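Side-chain contacts in TetR-family transcriptional regulator (Streptomyces coelicolor A3, PDB 2QIB), which probably binds cis-regulatory DNA through an N-terminal helix-turn-helix domain and regulates transcription: residues H52-G56 / K57-Y61; R90-G93 / R94-D97; L166-D169 / G170-I173. All blocks are in the same frame, centred on the assembly; numbering follows the deposited sequence.

Contact 1: residues H52-G56 / K57-Y61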
loop_
_atom_site.group_PDB
_atom_site.type_symbol
_atom_site.label_atom_id
_atom_site.label_comp_id
_atom_site.label_asym_id
_atom_site.label_seq_id
_atom_site.Cartn_x
_atom_site.Cartn_y
_atom_site.Cartn_z
ATOM N N HIS A 52 10.044 35.815 4.657
ATOM C CA HIS A 52 11.329 36.173 4.041
ATOM C C HIS A 52 12.021 34.932 3.464
ATOM O O HIS A 52 12.735 35.023 2.465
ATOM C CB HIS A 52 12.238 36.868 5.047
ATOM C CG HIS A 52 13.490 37.429 4.433
ATOM N ND1 HIS A 52 13.486 38.582 3.680
ATOM C CD2 HIS A 52 14.772 36.990 4.442
ATOM C CE1 HIS A 52 14.714 38.841 3.263
ATOM N NE2 HIS A 52 15.515 37.893 3.711
ATOM N N TYR A 53 11.802 33.786 4.111
ATOM C CA TYR A 53 12.480 32.520 3.762
ATOM C C TYR A 53 11.663 31.585 2.889
ATOM O O TYR A 53 12.202 30.828 2.065
ATOM C CB TYR A 53 12.894 31.834 5.060
ATOM C CG TYR A 53 13.992 32.576 5.772
ATOM C CD1 TYR A 53 15.329 32.320 5.444
ATOM C CD2 TYR A 53 13.728 33.523 6.765
ATOM C CE1 TYR A 53 16.359 32.977 6.069
ATOM C CE2 TYR A 53 14.772 34.214 7.393
ATOM C CZ TYR A 53 16.095 33.909 7.034
ATOM O OH TYR A 53 17.173 34.535 7.605
ATOM N N PHE A 54 10.347 31.625 3.070
ATOM C CA PHE A 54 9.420 30.785 2.312
ATOM C C PHE A 54 8.218 31.627 1.890
ATOM O O PHE A 54 7.661 32.337 2.721
ATOM C CB PHE A 54 8.994 29.590 3.171
ATOM C CG PHE A 54 10.152 28.732 3.572
ATOM C CD1 PHE A 54 10.588 27.707 2.735
ATOM C CD2 PHE A 54 10.856 29.003 4.747
ATOM C CE1 PHE A 54 11.686 26.937 3.079
ATOM C CE2 PHE A 54 11.965 28.236 5.103
ATOM C CZ PHE A 54 12.378 27.205 4.269
ATOM N N PRO A 55 7.834 31.574 0.605
ATOM C CA PRO A 55 6.722 32.431 0.127
ATOM C C PRO A 55 5.320 31.981 0.552
ATOM O O PRO A 55 4.347 32.727 0.379
ATOM C CB PRO A 55 6.853 32.344 -1.391
ATOM C CG PRO A 55 7.452 30.982 -1.632
ATOM C CD PRO A 55 8.442 30.803 -0.491
ATOM N N GLY A 56 5.208 30.788 1.124
ATOM C CA GLY A 56 3.932 30.336 1.662
ATOM C C GLY A 56 4.072 29.051 2.464
ATOM O O GLY A 56 5.144 28.431 2.520
ATOM N N LYS A 57 2.962 28.663 3.078
ATOM C CA LYS A 57 2.925 27.479 3.920
ATOM C C LYS A 57 3.340 26.218 3.165
ATOM O O LYS A 57 4.110 25.411 3.692
ATOM C CB LYS A 57 1.541 27.351 4.533
ATOM C CG LYS A 57 1.400 26.195 5.496
ATOM C CD LYS A 57 -0.004 26.230 6.084
ATOM C CE LYS A 57 -0.271 24.933 6.805
ATOM N NZ LYS A 57 -1.575 24.967 7.491
ATOM N N LEU A 58 2.867 26.063 1.933
ATOM C CA LEU A 58 3.191 24.850 1.165
ATOM C C LEU A 58 4.699 24.688 0.922
ATOM O O LEU A 58 5.246 23.578 1.040
ATOM C CB LEU A 58 2.399 24.778 -0.155
ATOM C CG LEU A 58 2.678 23.550 -1.048
ATOM C CD1 LEU A 58 2.368 22.200 -0.354
ATOM C CD2 LEU A 58 1.934 23.680 -2.372
ATOM N N SER A 59 5.391 25.785 0.621
ATOM C CA SER A 59 6.805 25.685 0.294
ATOM C C SER A 59 7.595 25.254 1.543
ATOM O O SER A 59 8.533 24.486 1.441
ATOM C CB SER A 59 7.308 27.022 -0.290
ATOM O OG SER A 59 7.306 27.985 0.726
ATOM N N LEU A 60 7.159 25.705 2.718
ATOM C CA LEU A 60 7.781 25.321 3.989
ATOM C C LEU A 60 7.477 23.861 4.311
ATOM O O LEU A 60 8.359 23.094 4.724
ATOM C CB LEU A 60 7.279 26.245 5.099
ATOM C CG LEU A 60 8.003 26.202 6.455
ATOM C CD1 LEU A 60 9.549 25.941 6.378
ATOM C CD2 LEU A 60 7.727 27.472 7.180
ATOM N N TYR A 61 6.222 23.473 4.097
ATOM C CA TYR A 61 5.822 22.071 4.274
ATOM C C TYR A 61 6.672 21.180 3.371
ATOM O O TYR A 61 7.154 20.144 3.809
ATOM C CB TYR A 61 4.338 21.876 3.943
ATOM C CG TYR A 61 3.853 20.452 4.142
ATOM C CD1 TYR A 61 3.420 19.995 5.402
ATOM C CD2 TYR A 61 3.830 19.551 3.055
ATOM C CE1 TYR A 61 2.994 18.674 5.581
ATOM C CE2 TYR A 61 3.409 18.212 3.221
ATOM C CZ TYR A 61 2.983 17.795 4.482
ATOM O OH TYR A 61 2.532 16.492 4.656
#
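The Phe54 ring lies against Leu60, whose CD1 methyl sits over the centre of one ring face. This CH-pi contact links the last residue of the predicted helix-turn-helix motif of this TetR-family protein, across the turn, to helix 57-75. Leu60 CD1 is 3.6 Å from the Phe54 ring centroid and only 14° off the normal. Phe54 CG is anti to its own carbonyl carbon (chi1 -61°), which puts the ring where Leu60 CD1 can cover one face. The two side chains cross at about a right angle. Ile19 touches Phe54 and Ala22 touches Leu60, which packs the pair against helix 11-28.

Ser59 packs at the ring edge and against Pro55, with Ser59 OG 3.3 Å from Pro55 CD. Gly56 is the N-cap residue. Gly56 O accepts a weak bond from Ser59 N at 3.3 Å and another from Leu60 N. The Lys57 chain is extended and leads away, and its NZ bonds to the carbonyls of Pro31 and Val34. A third bond to the Gly56 carbonyl comes from a side chain: Ser59 OG donates to Gly56 O at 2.8 Å, tilted 23° from the carbonyl plane.

Contact 2: residues R90-G93 / R94-D97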
loop_
_atom_site.group_PDB
_atom_site.type_symbol
_atom_site.label_atom_id
_atom_site.label_comp_id
_atom_site.label_asym_id
_atom_site.label_seq_id
_atom_site.Cartn_x
_atom_site.Cartn_y
_atom_site.Cartn_z
ATOM N N ARG A 90 17.018 -4.923 10.846
ATOM C CA ARG A 90 17.669 -3.696 11.349
ATOM C C ARG A 90 17.089 -2.436 10.705
ATOM O O ARG A 90 16.795 -1.421 11.380
ATOM C CB ARG A 90 19.190 -3.767 11.165
ATOM C CG ARG A 90 19.784 -4.716 12.206
ATOM C CD ARG A 90 21.319 -4.706 12.188
ATOM N NE ARG A 90 21.865 -5.345 10.995
ATOM C CZ ARG A 90 22.127 -6.647 10.870
ATOM N NH1 ARG A 90 21.860 -7.506 11.860
ATOM N NH2 ARG A 90 22.629 -7.087 9.726
ATOM N N VAL A 91 16.903 -2.507 9.381
ATOM C CA VAL A 91 16.287 -1.376 8.686
ATOM C C VAL A 91 14.834 -1.180 9.189
ATOM O O VAL A 91 14.378 -0.046 9.388
ATOM C CB VAL A 91 16.258 -1.589 7.165
ATOM C CG1 VAL A 91 15.523 -0.402 6.489
ATOM C CG2 VAL A 91 17.677 -1.727 6.622
HETATM N N MSE A 92 14.083 -2.264 9.368
HETATM C CA MSE A 92 12.705 -2.113 9.904
HETATM C C MSE A 92 12.673 -1.393 11.273
HETATM O O MSE A 92 11.767 -0.620 11.538
HETATM C CB MSE A 92 11.985 -3.459 10.011
HETATM C CG MSE A 92 11.679 -4.144 8.670
HETATM SE SE MSE A 92 10.445 -3.049 7.611
HETATM C CE MSE A 92 11.750 -1.961 6.613
ATOM N N GLY A 93 13.667 -1.644 12.129
ATOM C CA GLY A 93 13.760 -0.910 13.422
ATOM C C GLY A 93 13.863 0.584 13.194
ATOM O O GLY A 93 13.174 1.380 13.850
ATOM N N ARG A 94 14.752 0.970 12.287
ATOM C CA ARG A 94 14.942 2.395 11.964
ATOM C C ARG A 94 13.692 3.000 11.286
ATOM O O ARG A 94 13.320 4.157 11.555
ATOM C CB ARG A 94 16.174 2.567 11.089
ATOM C CG ARG A 94 17.498 2.209 11.858
ATOM C CD ARG A 94 18.726 2.805 11.159
ATOM N NE ARG A 94 18.975 2.191 9.857
ATOM C CZ ARG A 94 19.655 1.058 9.648
ATOM N NH1 ARG A 94 20.144 0.314 10.662
ATOM N NH2 ARG A 94 19.825 0.647 8.409
ATOM N N TYR A 95 13.043 2.193 10.443
ATOM C CA TYR A 95 11.823 2.597 9.774
ATOM C C TYR A 95 10.716 2.884 10.786
ATOM O O TYR A 95 10.135 3.971 10.777
ATOM C CB TYR A 95 11.418 1.531 8.749
ATOM C CG TYR A 95 10.034 1.730 8.140
ATOM C CD1 TYR A 95 9.683 2.931 7.498
ATOM C CD2 TYR A 95 9.083 0.698 8.178
ATOM C CE1 TYR A 95 8.406 3.080 6.881
ATOM C CE2 TYR A 95 7.817 0.834 7.568
ATOM C CZ TYR A 95 7.480 2.029 6.939
ATOM O OH TYR A 95 6.260 2.203 6.332
ATOM N N PHE A 96 10.488 1.970 11.736
ATOM C CA PHE A 96 9.492 2.233 12.770
ATOM C C PHE A 96 9.871 3.374 13.718
ATOM O O PHE A 96 8.991 4.109 14.190
ATOM C CB PHE A 96 9.133 0.945 13.521
ATOM C CG PHE A 96 8.061 0.126 12.784
ATOM C CD1 PHE A 96 8.399 -0.653 11.681
ATOM C CD2 PHE A 96 6.748 0.174 13.192
ATOM C CE1 PHE A 96 7.427 -1.386 10.993
ATOM C CE2 PHE A 96 5.733 -0.558 12.506
ATOM C CZ PHE A 96 6.086 -1.345 11.419
ATOM N N ASP A 97 11.169 3.532 13.973
ATOM C CA ASP A 97 11.643 4.691 14.784
ATOM C C ASP A 97 11.187 5.958 14.056
ATOM O O ASP A 97 10.608 6.878 14.659
ATOM C CB ASP A 97 13.180 4.699 14.833
ATOM C CG ASP A 97 13.760 3.701 15.833
ATOM O OD1 ASP A 97 13.007 3.090 16.631
ATOM O OD2 ASP A 97 15.007 3.526 15.796
#
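Residues 90-97 form one continuous run of alpha-helix, in which Arg94, Tyr95, Phe96 and Asp97 each donate a backbone N-H to the carbonyl four residues earlier. The straightest of these bonds runs from Phe96 N to Met92 O, with an N-H...O angle of 171°. This is part of helix 84-101 in the C-terminal domain of the TetR fold, and its side chains reach out to several neighbouring elements.

Arg94 folds back along the helix toward its N-terminal end. The chain bends at chi3 (-67°), and this brings one face of the guanidinium over Arg90 O and Val91 CA. Arg94 NH2 touches Val91 CG2 at 3.7 Å. The polar end is held from outside: Glu78 forms salt bridges with both Arg94 NH2 and Arg90 NE, and Arg94 NE bonds to the carbonyl of Arg75. A leucine in place of Arg94 would probably leave Glu78 without one of its arginine mates and the Arg75 carbonyl without this donor.

On the buried side, selenomethionine Met92 and Tyr95 lie side by side and point the same way. They make an oblique Met-aromatic contact, with Met92 SE 5.2 Å from the Tyr95 ring centroid. Tyr95 OH bonds to the carbonyl of Ala160 in helix 147-168, and Asp97 forms a salt bridge to Arg175. The Phe96 ring meets Met92 O at its edge, in the ring plane, with Phe96 CD1 3.4 Å from that oxygen.

Contact 3: residues L166-D169 / G170-I173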
loop_
_atom_site.group_PDB
_atom_site.type_symbol
_atom_site.label_atom_id
_atom_site.label_comp_id
_atom_site.label_asym_id
_atom_site.label_seq_id
_atom_site.Cartn_x
_atom_site.Cartn_y
_atom_site.Cartn_z
ATOM N N LEU A 166 -1.225 1.397 9.672
ATOM C CA LEU A 166 -2.204 0.702 10.483
ATOM C C LEU A 166 -1.704 0.604 11.923
ATOM O O LEU A 166 -2.513 0.653 12.869
ATOM C CB LEU A 166 -2.506 -0.694 9.891
ATOM C CG LEU A 166 -3.279 -0.614 8.558
ATOM C CD1 LEU A 166 -3.164 -1.929 7.752
ATOM C CD2 LEU A 166 -4.785 -0.230 8.818
ATOM N N TRP A 167 -0.377 0.463 12.089
ATOM C CA TRP A 167 0.237 0.394 13.426
ATOM C C TRP A 167 -0.063 1.690 14.194
ATOM O O TRP A 167 -0.559 1.647 15.338
ATOM C CB TRP A 167 1.730 0.121 13.350
ATOM C CG TRP A 167 2.407 0.297 14.678
ATOM C CD1 TRP A 167 2.240 -0.457 15.814
ATOM C CD2 TRP A 167 3.329 1.339 15.013
ATOM N NE1 TRP A 167 3.069 0.031 16.833
ATOM C CE2 TRP A 167 3.727 1.140 16.359
ATOM C CE3 TRP A 167 3.904 2.393 14.277
ATOM C CZ2 TRP A 167 4.663 1.989 16.995
ATOM C CZ3 TRP A 167 4.823 3.246 14.907
ATOM C CH2 TRP A 167 5.202 3.026 16.243
ATOM N N LEU A 168 0.125 2.814 13.521
ATOM C CA LEU A 168 -0.080 4.145 14.149
ATOM C C LEU A 168 -1.501 4.381 14.658
ATOM O O LEU A 168 -1.717 5.174 15.603
ATOM C CB LEU A 168 0.309 5.240 13.186
ATOM C CG LEU A 168 1.793 5.476 12.940
ATOM C CD1 LEU A 168 1.930 6.478 11.814
ATOM C CD2 LEU A 168 2.480 6.009 14.214
ATOM N N ASP A 169 -2.472 3.718 14.041
ATOM C CA ASP A 169 -3.864 3.876 14.443
ATOM C C ASP A 169 -4.159 3.022 15.683
ATOM O O ASP A 169 -4.773 1.944 15.589
ATOM C CB ASP A 169 -4.789 3.526 13.279
ATOM C CG ASP A 169 -6.235 3.897 13.560
ATOM O OD1 ASP A 169 -6.499 4.545 14.610
ATOM O OD2 ASP A 169 -7.101 3.513 12.749
ATOM N N GLY A 170 -3.698 3.482 16.846
ATOM C CA GLY A 170 -3.997 2.813 18.106
ATOM C C GLY A 170 -2.824 2.082 18.745
ATOM O O GLY A 170 -2.863 1.784 19.936
ATOM N N ARG A 171 -1.784 1.776 17.952
ATOM C CA ARG A 171 -0.625 1.015 18.442
ATOM C C ARG A 171 -1.054 -0.202 19.271
ATOM O O ARG A 171 -0.517 -0.478 20.350
ATOM C CB ARG A 171 0.332 1.942 19.216
ATOM C CG ARG A 171 0.848 3.111 18.376
ATOM C CD ARG A 171 1.974 3.881 19.104
ATOM N NE ARG A 171 2.316 5.078 18.338
ATOM C CZ ARG A 171 3.482 5.715 18.386
ATOM N NH1 ARG A 171 4.462 5.256 19.162
ATOM N NH2 ARG A 171 3.670 6.801 17.643
ATOM N N ARG A 172 -2.023 -0.950 18.742
ATOM C CA ARG A 172 -2.566 -2.073 19.501
ATOM C C ARG A 172 -1.704 -3.318 19.375
ATOM O O ARG A 172 -1.929 -4.297 20.083
ATOM C CB ARG A 172 -3.976 -2.397 19.024
ATOM C CG ARG A 172 -5.056 -1.496 19.652
ATOM C CD ARG A 172 -6.444 -1.979 19.221
ATOM N NE ARG A 172 -6.611 -1.794 17.788
ATOM C CZ ARG A 172 -7.539 -2.391 17.041
ATOM N NH1 ARG A 172 -8.423 -3.226 17.593
ATOM N NH2 ARG A 172 -7.581 -2.132 15.729
ATOM N N ILE A 173 -0.725 -3.278 18.475
ATOM C CA ILE A 173 0.220 -4.387 18.267
ATOM C C ILE A 173 1.618 -3.816 18.441
ATOM O O ILE A 173 1.912 -2.782 17.857
ATOM C CB ILE A 173 0.078 -4.961 16.831
ATOM C CG1 ILE A 173 -1.392 -5.330 16.553
ATOM C CG2 ILE A 173 1.080 -6.106 16.602
ATOM C CD1 ILE A 173 -1.706 -5.620 15.117
HETATM O O HOH W 1 -1.056 -1.416 16.255
HETATM O O HOH W 2 0.146 6.466 17.114
HETATM O O HOH W 3 -7.121 0.492 14.847
#
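Arg171 lies across one face of the Trp167 indole. Arg171 CG sits over the five-membered ring of Trp167, 4.3 Å from the centroid, as a CH-pi contact. The chain is extended from CG to NE and passes above the CZ2-CH2 edge of the indole. There Trp167 CH2 lies under one face of the guanidinium, 3.7 Å from Arg171 NH1, and the two planes are 36° apart. Leu168 CD2 touches Arg171 NH2. At the indole edge, Ile173 O is in the ring plane, 3.1 Å from Trp167 CD1.

On the backbone, Arg171 N donates to Trp167 O at 2.9 Å, nearly along the C=O axis but bent at the hydrogen (N-H...O 133°). Just before it, Asp169 centres an inverse gamma turn, closed by a weak bond from Gly170 N to Leu168 O. The turn follows helix 147-168 and opens the loop to helix 175-194 in the C-terminal domain. Gly170 has a positive phi (108°), where a CB would clash with Asp169 O.

One water links Leu168 O to Arg171 NE, and another links Trp167 O to Ile173 N. Farther out, Asp100 forms a salt bridge with Arg171 NH2. Arg172 NH2 pairs with Glu150 OE1 of the second subunit.

Overall arrangement
The contacts follow one another along a chain that is mostly helix. Contact 1 runs from the last residues of the predicted helix-turn-helix motif into helix 57-75. Contacts 2 and 3 both lie in the C-terminal domain, on helix 84-101 and at the end of helix 147-168. Contact 1 is remote from both, its centre about 30 Å from that of contact 2 and about 32 Å from that of contact 3. Helix 57-75 spans part of this gap, since its later residues Leu72 and Arg75 touch contact 2. Contacts 2 and 3 meet directly, through the edge-to-face rings of Phe96 and Trp167. Contact 3 also forms part of the contact between the two subunits.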